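Local coordinates for AP endonuclease, family protein 2 (Mycobacterium smegmatis, PDB 5TNV) that binds a magnesium ion within a xylose isomerase-like TIM barrel and may act as an endonuclease, at residues A[233-237]-A[238-242]; A[57-60]-A[61-65]; A[120-123]-A[124-127]; A[207-210]-A[211-215]. All blocks are in the same frame, centred on the assembly; numbering follows the deposited sequence.

Contact 1: residues A[233-237]-A[238-242]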
# COMPACT_ATOMS: atom_id res chain seq x y z
N PRO A 233 -2.57 20.78 -10.75
CA PRO A 233 -4.02 20.51 -10.89
C PRO A 233 -4.26 19.50 -11.97
O PRO A 233 -3.57 19.49 -13.02
CB PRO A 233 -4.57 21.87 -11.28
CG PRO A 233 -3.63 22.87 -10.78
CD PRO A 233 -2.26 22.22 -10.85
N MET A 234 -5.24 18.63 -11.72
CA MET A 234 -5.52 17.52 -12.66
C MET A 234 -6.99 17.17 -12.49
O MET A 234 -7.45 17.00 -11.34
CB MET A 234 -4.64 16.30 -12.37
CG MET A 234 -4.41 15.20 -13.42
SD MET A 234 -4.00 15.87 -15.02
CE MET A 234 -2.38 16.49 -14.59
N PRO A 235 -7.78 17.01 -13.54
CA PRO A 235 -9.16 16.51 -13.39
C PRO A 235 -9.15 15.10 -12.79
O PRO A 235 -8.17 14.35 -12.88
CB PRO A 235 -9.72 16.49 -14.80
CG PRO A 235 -8.85 17.48 -15.55
CD PRO A 235 -7.49 17.27 -14.98
N HIS A 236 -10.29 14.74 -12.18
CA HIS A 236 -10.43 13.42 -11.60
C HIS A 236 -10.24 12.37 -12.68
O HIS A 236 -10.69 12.54 -13.83
CB HIS A 236 -11.82 13.30 -10.95
CG HIS A 236 -11.98 12.06 -10.12
ND1 HIS A 236 -12.26 10.84 -10.69
CD2 HIS A 236 -11.84 11.91 -8.80
CE1 HIS A 236 -12.28 9.96 -9.69
NE2 HIS A 236 -12.03 10.56 -8.54
N PRO A 237 -9.58 11.25 -12.36
CA PRO A 237 -9.35 10.24 -13.42
C PRO A 237 -10.59 9.69 -14.02
O PRO A 237 -10.52 9.25 -15.21
CB PRO A 237 -8.51 9.15 -12.74
CG PRO A 237 -8.45 9.50 -11.33
CD PRO A 237 -8.98 10.89 -11.09
N SER A 238 -11.73 9.66 -13.34
CA SER A 238 -12.99 9.23 -13.95
C SER A 238 -13.32 10.04 -15.19
O SER A 238 -13.74 9.53 -16.21
CB SER A 238 -14.14 9.34 -12.97
OG SER A 238 -14.52 10.62 -12.55
N GLU A 239 -13.17 11.34 -15.07
CA GLU A 239 -13.46 12.28 -16.12
C GLU A 239 -12.44 12.13 -17.26
O GLU A 239 -12.77 12.09 -18.45
CB GLU A 239 -13.48 13.71 -15.62
CG GLU A 239 -13.63 14.81 -16.62
CD GLU A 239 -13.41 16.19 -16.09
OE1 GLU A 239 -13.92 16.43 -14.92
OE2 GLU A 239 -12.76 16.96 -16.86
N MET A 240 -11.16 12.04 -16.88
CA MET A 240 -10.13 11.97 -17.92
C MET A 240 -10.24 10.69 -18.72
O MET A 240 -10.16 10.69 -19.95
CB MET A 240 -8.73 12.04 -17.29
CG MET A 240 -8.43 13.36 -16.53
SD MET A 240 -6.66 13.63 -16.28
CE MET A 240 -6.26 12.45 -15.00
N TYR A 241 -10.41 9.54 -18.05
CA TYR A 241 -10.53 8.27 -18.74
C TYR A 241 -11.77 8.22 -19.62
O TYR A 241 -11.72 7.70 -20.72
CB TYR A 241 -10.50 7.11 -17.75
CG TYR A 241 -9.11 6.58 -17.45
CD1 TYR A 241 -8.35 6.00 -18.47
CD2 TYR A 241 -8.57 6.61 -16.17
CE1 TYR A 241 -7.10 5.50 -18.25
CE2 TYR A 241 -7.29 6.10 -15.94
CZ TYR A 241 -6.57 5.54 -16.99
OH TYR A 241 -5.29 5.00 -16.83
N ALA A 242 -12.90 8.78 -19.16
CA ALA A 242 -14.07 8.80 -20.01
C ALA A 242 -13.83 9.52 -21.34
O ALA A 242 -14.38 9.14 -22.38
CB ALA A 242 -15.27 9.45 -19.26
O HOH W 1 -12.43 16.66 -12.05
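The imidazole of His236 turns back over the start of the helix that follows it, and its ND1 accepts a hydrogen bond from Ser238 N at 2.9 Å. CG of His236 stands anti to the backbone N (chi1 -170°), which swings the ring toward the first turn; Ser238 N then meets it tilted 21° from the ring plane. CD of Pro237 sits over one face of the imidazole near its rim, so the ring is held from a second direction. Beneath the cap, His236 O takes a straight bond from Met240 N at 3.1 Å and a weak one from Glu239 N. A water accepts from His236 N and donates to Glu239 OE1, linking the loop to the outer side of the helix.

On the inner side, Met240 reaches back under the loop. Its side chain crosses that of Met234 at about a right angle, with Met240 CE 3.7 Å from Met234 CG, and likewise crosses Pro235, whose CB is 3.8 Å from Met240 CG. Flexible thioethers suit this irregular surface, which Leu227 and Val228 of helix 225-228 help to cover. Pro237 fits the first turn, where its lack of an N-H costs no helical bond. Tyr241 points its hydroxyl inward to Tyr281, Pro222 and Trp251, its side chain about 6 Å from that of Asp223, a magnesium ligand. His236 is the N-cap of helix 237-244, its own side chain accepting the capping bond from Ser238 N.

Contact 2: residues A[57-60]-A[61-65]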
# COMPACT_ATOMS: atom_id res chain seq x y z
N GLN A 57 16.56 -13.18 -16.92
CA GLN A 57 15.70 -12.00 -16.68
C GLN A 57 14.26 -12.37 -17.01
O GLN A 57 13.35 -12.12 -16.18
CB GLN A 57 16.19 -10.82 -17.52
CG GLN A 57 17.54 -10.32 -17.11
CD GLN A 57 18.06 -9.24 -18.03
OE1 GLN A 57 18.00 -9.37 -19.26
NE2 GLN A 57 18.53 -8.14 -17.44
N LEU A 58 14.03 -12.97 -18.16
CA LEU A 58 12.70 -13.43 -18.57
C LEU A 58 12.11 -14.40 -17.52
O LEU A 58 10.93 -14.35 -17.20
CB LEU A 58 12.79 -14.08 -19.91
CG LEU A 58 13.01 -13.14 -21.09
CD1 LEU A 58 13.52 -13.90 -22.30
CD2 LEU A 58 11.72 -12.35 -21.42
N ARG A 59 12.96 -15.27 -16.98
CA ARG A 59 12.51 -16.27 -16.00
C ARG A 59 11.90 -15.60 -14.78
O ARG A 59 10.92 -16.11 -14.21
CB ARG A 59 13.69 -17.12 -15.60
CG ARG A 59 13.31 -18.38 -14.82
CD ARG A 59 14.52 -19.28 -14.61
NE ARG A 59 15.04 -19.71 -15.92
CZ ARG A 59 16.29 -20.09 -16.15
NH1 ARG A 59 17.17 -20.16 -15.17
NH2 ARG A 59 16.66 -20.44 -17.36
N GLN A 60 12.48 -14.48 -14.33
CA GLN A 60 11.94 -13.79 -13.17
C GLN A 60 10.51 -13.34 -13.42
O GLN A 60 9.69 -13.28 -12.49
CB GLN A 60 12.80 -12.57 -12.82
CG GLN A 60 14.19 -12.94 -12.30
CD GLN A 60 14.93 -11.70 -11.91
OE1 GLN A 60 14.52 -10.97 -11.00
NE2 GLN A 60 16.02 -11.42 -12.58
N VAL A 61 10.22 -12.93 -14.65
CA VAL A 61 8.90 -12.47 -15.07
C VAL A 61 7.92 -13.65 -15.09
O VAL A 61 6.82 -13.58 -14.54
CB VAL A 61 9.03 -11.76 -16.42
CG1 VAL A 61 7.66 -11.33 -16.89
CG2 VAL A 61 9.98 -10.60 -16.33
N ARG A 62 8.32 -14.77 -15.73
CA ARG A 62 7.45 -15.96 -15.75
C ARG A 62 7.19 -16.49 -14.35
O ARG A 62 6.07 -16.91 -14.06
CB ARG A 62 8.15 -17.03 -16.61
CG ARG A 62 7.34 -18.33 -16.71
CD ARG A 62 6.00 -18.09 -17.40
NE ARG A 62 5.33 -19.34 -17.64
CZ ARG A 62 4.07 -19.37 -17.99
NH1 ARG A 62 3.37 -18.25 -18.16
NH2 ARG A 62 3.47 -20.51 -18.20
N GLU A 63 8.21 -16.49 -13.48
CA GLU A 63 8.04 -16.94 -12.09
C GLU A 63 6.92 -16.20 -11.36
O GLU A 63 6.32 -16.78 -10.44
CB GLU A 63 9.34 -16.72 -11.30
CG GLU A 63 10.40 -17.78 -11.62
CD GLU A 63 11.79 -17.41 -11.11
OE1 GLU A 63 12.02 -16.24 -10.73
OE2 GLU A 63 12.66 -18.33 -11.10
N LEU A 64 6.67 -14.98 -11.73
CA LEU A 64 5.64 -14.13 -11.11
C LEU A 64 4.30 -14.23 -11.81
O LEU A 64 3.36 -13.51 -11.42
CB LEU A 64 6.16 -12.71 -10.95
CG LEU A 64 7.23 -12.54 -9.91
CD1 LEU A 64 7.96 -11.21 -10.08
CD2 LEU A 64 6.66 -12.66 -8.52
N GLY A 65 4.15 -15.09 -12.80
CA GLY A 65 2.88 -15.48 -13.33
C GLY A 65 2.54 -14.95 -14.71
O GLY A 65 1.52 -15.30 -15.30
O HOH W 2 10.86 -13.81 -9.90
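Arg59 O receives Glu63 N at 2.8 Å, and one residue earlier Leu58 O receives Arg62 N at 3.0 Å; both are nearly straight helical bonds. Leu58 O also takes a weak bond from Val61 N. A water donates to Gln60 O and, at 2.8 Å, to Glu63 OE1, so the carboxylate reaches a carbonyl near the end of the helix through solvent. Glu63 OE1 is further bonded to Ser323 of the second subunit.

The side chains of Arg59 and Glu63 lie on the same flank but do not pair: Arg59 NE is 5.5 Å from Glu63 OE2, and their planar groups are 61° apart. Instead the aliphatic CG of Arg59 lies 3.8 Å from Glu63 OE2, while the guanidinium bridges to Glu96. With its CG anti to the carbonyl carbon (chi1 -77°), Glu63 folds back over the preceding turn, placing CG 3.1 Å from Arg59 O. Gly65 then ends the helix in a Schellman motif, its positive phi being readily available to glycine.

In this beta-alpha-beta unit, Leu58 and branched Val61 turn inward onto Ile69 of strand 68-70. Just before that strand, Arg62 NH1 makes a salt bridge with Asp67 and a hydrogen bond with Phe66 O, and Leu64 lies against Leu307 and Ala311 of helix 306-325, the neighbouring helix of the barrel's outer layer.

Contact 3: residues A[120-123]-A[124-127]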
# COMPACT_ATOMS: atom_id res chain seq x y z
N LEU A 120 12.23 7.05 -35.97
CA LEU A 120 11.21 6.69 -36.96
C LEU A 120 11.57 5.39 -37.64
O LEU A 120 10.71 4.50 -37.83
CB LEU A 120 11.06 7.86 -37.93
CG LEU A 120 10.04 7.65 -39.07
CD1 LEU A 120 8.62 7.57 -38.55
CD2 LEU A 120 10.16 8.79 -40.08
N ALA A 121 12.84 5.28 -38.08
CA ALA A 121 13.28 4.06 -38.76
C ALA A 121 13.17 2.82 -37.83
O ALA A 121 12.76 1.73 -38.25
CB ALA A 121 14.69 4.20 -39.29
N ASP A 122 13.56 2.98 -36.56
CA ASP A 122 13.43 1.91 -35.60
C ASP A 122 11.98 1.54 -35.37
O ASP A 122 11.65 0.35 -35.22
CB ASP A 122 14.16 2.29 -34.29
CG ASP A 122 15.66 2.30 -34.41
OD1 ASP A 122 16.21 1.70 -35.34
OD2 ASP A 122 16.29 2.90 -33.51
N ALA A 123 11.07 2.51 -35.33
CA ALA A 123 9.65 2.22 -35.19
C ALA A 123 9.16 1.35 -36.35
O ALA A 123 8.43 0.38 -36.15
CB ALA A 123 8.87 3.49 -35.05
N HIS A 124 9.57 1.72 -37.59
CA HIS A 124 9.21 0.87 -38.73
C HIS A 124 9.74 -0.55 -38.60
O HIS A 124 9.05 -1.52 -38.91
CB HIS A 124 9.72 1.52 -40.02
CG HIS A 124 8.88 2.61 -40.56
ND1 HIS A 124 7.61 2.38 -41.04
CD2 HIS A 124 9.18 3.94 -40.77
CE1 HIS A 124 7.15 3.54 -41.52
NE2 HIS A 124 8.07 4.47 -41.36
N ARG A 125 11.00 -0.67 -38.12
CA ARG A 125 11.57 -2.01 -37.92
C ARG A 125 10.74 -2.81 -36.91
O ARG A 125 10.49 -4.02 -37.10
CB ARG A 125 13.01 -1.92 -37.51
CG ARG A 125 13.98 -1.53 -38.56
CD ARG A 125 15.45 -1.61 -38.18
NE ARG A 125 15.79 -2.99 -37.91
CZ ARG A 125 16.03 -3.94 -38.81
NH1 ARG A 125 15.96 -3.60 -40.10
NH2 ARG A 125 16.33 -5.18 -38.39
N LEU A 126 10.33 -2.15 -35.82
CA LEU A 126 9.51 -2.82 -34.81
C LEU A 126 8.14 -3.22 -35.35
O LEU A 126 7.62 -4.28 -35.00
CB LEU A 126 9.40 -1.97 -33.56
CG LEU A 126 10.70 -1.72 -32.81
CD1 LEU A 126 10.49 -0.74 -31.67
CD2 LEU A 126 11.28 -3.01 -32.24
N ILE A 127 7.55 -2.42 -36.25
CA ILE A 127 6.31 -2.79 -36.91
C ILE A 127 6.49 -4.03 -37.76
O ILE A 127 5.57 -4.85 -37.82
CB ILE A 127 5.73 -1.58 -37.66
CG1 ILE A 127 5.26 -0.49 -36.69
CG2 ILE A 127 4.62 -2.01 -38.61
CD1 ILE A 127 4.91 0.83 -37.32
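The backbone N of His124 is satisfied by Leu120 O at 3.0 Å, and the same i to i+4 pattern runs through the next three residues. Arg125 N gives its hydrogen to Ala121 O at 3.0 Å, Leu126 N to Asp122 O at 2.9 Å, and Ile127 N to Ala123 O at 2.9 Å. Farther along, Ile127 O accepts from the side-chain ND2 of Asn186.

His124 also presses its ring against the turn before. Its CG lies anti to the carbonyl carbon (chi1 -80°), which carries CD2 back to 3.4 Å from Leu120 O and alongside the Leu120 side chain; the two side chains point the same way, with Leu120 CG 4.2 Å from His124 CD2. This leaves both nitrogens of the imidazole directed to helix 169-185, where ND1 bonds to His182 and NE2 to Glu178. A histidine suits such a place because it can bring two polar atoms to an interface beside the apolar Leu179.

Helix 116-133 is the crossover of a right-handed beta-alpha-beta unit between strands 99-104 and 137-141, part of the TIM barrel's outer ring. Small Ala123 lets the helix approach Leu179 and Met105 closely, and Leu126 also packs on Met105.

Toward the other flank, Asp122 and Arg125 have opposite charges but do not meet: OD1 of Asp122 is 5.4 Å from Arg125 NE. The carboxylate instead forms a salt bridge with Lys118, one turn earlier, while Arg125, its chain bent at chi3, donates through NE to Ala79 O.

Contact 4: residues A[207-210]-A[211-215]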
# COMPACT_ATOMS: atom_id res chain seq x y z
N VAL A 207 -7.18 13.90 -27.40
CA VAL A 207 -8.31 13.71 -28.30
C VAL A 207 -8.18 14.51 -29.58
O VAL A 207 -8.41 14.02 -30.70
CB VAL A 207 -9.67 14.02 -27.57
CG1 VAL A 207 -10.85 13.98 -28.53
CG2 VAL A 207 -9.94 13.03 -26.42
N ALA A 208 -7.76 15.76 -29.47
CA ALA A 208 -7.61 16.60 -30.65
C ALA A 208 -6.51 16.04 -31.55
O ALA A 208 -6.62 16.09 -32.79
CB ALA A 208 -7.33 18.03 -30.30
N PHE A 209 -5.46 15.50 -30.93
CA PHE A 209 -4.34 14.96 -31.71
C PHE A 209 -4.79 13.71 -32.47
O PHE A 209 -4.52 13.58 -33.68
CB PHE A 209 -3.16 14.67 -30.82
CG PHE A 209 -1.86 14.37 -31.54
CD1 PHE A 209 -1.50 13.09 -31.95
CD2 PHE A 209 -0.96 15.40 -31.79
CE1 PHE A 209 -0.30 12.87 -32.60
CE2 PHE A 209 0.26 15.18 -32.44
CZ PHE A 209 0.57 13.91 -32.84
N ILE A 210 -5.48 12.78 -31.81
CA ILE A 210 -5.88 11.56 -32.49
C ILE A 210 -6.90 11.88 -33.59
O ILE A 210 -6.90 11.29 -34.66
CB ILE A 210 -6.35 10.47 -31.51
CG1 ILE A 210 -6.36 9.10 -32.19
CG2 ILE A 210 -7.68 10.78 -30.90
CD1 ILE A 210 -4.99 8.58 -32.54
N LYS A 211 -7.75 12.88 -33.36
CA LYS A 211 -8.68 13.30 -34.41
C LYS A 211 -7.94 13.91 -35.59
O LYS A 211 -8.24 13.64 -36.76
CB LYS A 211 -9.67 14.34 -33.81
CG LYS A 211 -10.74 13.65 -32.91
CD LYS A 211 -11.87 14.55 -32.51
CE LYS A 211 -12.85 13.83 -31.60
NZ LYS A 211 -14.00 13.14 -32.27
N ASP A 212 -6.93 14.73 -35.33
CA ASP A 212 -6.14 15.32 -36.41
C ASP A 212 -5.36 14.25 -37.18
O ASP A 212 -5.25 14.36 -38.41
CB ASP A 212 -5.17 16.38 -35.87
CG ASP A 212 -5.85 17.66 -35.50
OD1 ASP A 212 -6.96 17.97 -35.96
OD2 ASP A 212 -5.22 18.46 -34.76
N VAL A 213 -4.82 13.25 -36.51
CA VAL A 213 -4.12 12.16 -37.18
C VAL A 213 -5.07 11.46 -38.15
O VAL A 213 -4.67 11.13 -39.25
CB VAL A 213 -3.56 11.20 -36.14
CG1 VAL A 213 -3.16 9.86 -36.75
CG2 VAL A 213 -2.39 11.82 -35.39
N ASP A 214 -6.32 11.18 -37.76
CA ASP A 214 -7.38 10.67 -38.64
C ASP A 214 -6.93 9.39 -39.33
O ASP A 214 -6.93 9.27 -40.58
CB ASP A 214 -7.78 11.72 -39.68
CG ASP A 214 -9.05 11.34 -40.39
OD1 ASP A 214 -9.86 10.57 -39.82
OD2 ASP A 214 -9.27 11.80 -41.53
N HIS A 215 -6.52 8.42 -38.56
CA HIS A 215 -5.97 7.16 -39.12
C HIS A 215 -6.56 5.99 -38.37
O HIS A 215 -6.41 5.89 -37.13
CB HIS A 215 -4.43 7.21 -39.02
CG HIS A 215 -3.81 6.17 -39.90
ND1 HIS A 215 -3.97 4.80 -39.71
CD2 HIS A 215 -3.03 6.33 -41.01
CE1 HIS A 215 -3.27 4.24 -40.70
NE2 HIS A 215 -2.71 5.12 -41.49
O HOH W 3 -8.72 17.85 -33.73
O HOH W 4 -7.21 8.77 -35.83
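Phe209 carries its ring anti to the backbone N (chi1 -169°), while Val213 CG2 is anti to its own carbonyl carbon; these two settings bring CE1 of Phe209 to 3.6 Å from Val213 CG2. The side chains cross obliquely, one turn apart, on the buried flank of the helix. On another flank Lys211 runs beside Val207 and points the same way, its CE 3.7 Å from Val207 CG1. The long methylene chain thus packs as a hydrocarbon, while NZ extends to a weak bond with the hydroxyl of Tyr247.

Asp212 folds back over Ala208 O, which lies 3.2 Å from its CG. Ala208 O takes Asp212 N at 2.9 Å, and a water donates to that carbonyl and, weakly, to Asp212 OD1; OD2 is held by a salt bridge to Arg169. Phe209 O accepts Val213 N at 2.9 Å, and Ile210 O accepts Asp214 N at 3.2 Å. At Asp214 phi turns positive and the helix stops. A second water accepts from His215 N and lies 2.8 Å from Ile210 O, to which it may donate.

Ile210 faces inward onto Leu192 of strand 189-193 and onto Val218 and Leu220 of strand 218-221, the two parallel strands that this helix connects; its branched, wholly apolar side chain suits that seam. Phe209 and Val213 face helix 169-185, touching Ile173 and Val176, and Arg177 of that helix binds the carbonyls of Val213 and Asp212.

Overall arrangement
All four contacts are local, around the outer layer of the TIM barrel, combining buried with exposed residues, and none touches another. Contacts 2, 3 and 4 lie in crossover helices of beta-alpha-beta units, whereas contact 1 opens a helix in the connection from strand 218-221 to strand 251-261. Contacts 3 and 4 share a neighbour, helix 169-185, which binds His124 through His182 and Glu178 and supplies arginines and apolar side chains to contact 4. Contact 1 begins a helix with a side-chain cap; contacts 2 and 4 finish helices at residues of positive phi, and contact 3 is mid-helix. Contact 2 alone meets a second subunit; Tyr241 of contact 1 is about 10 Å from the magnesium.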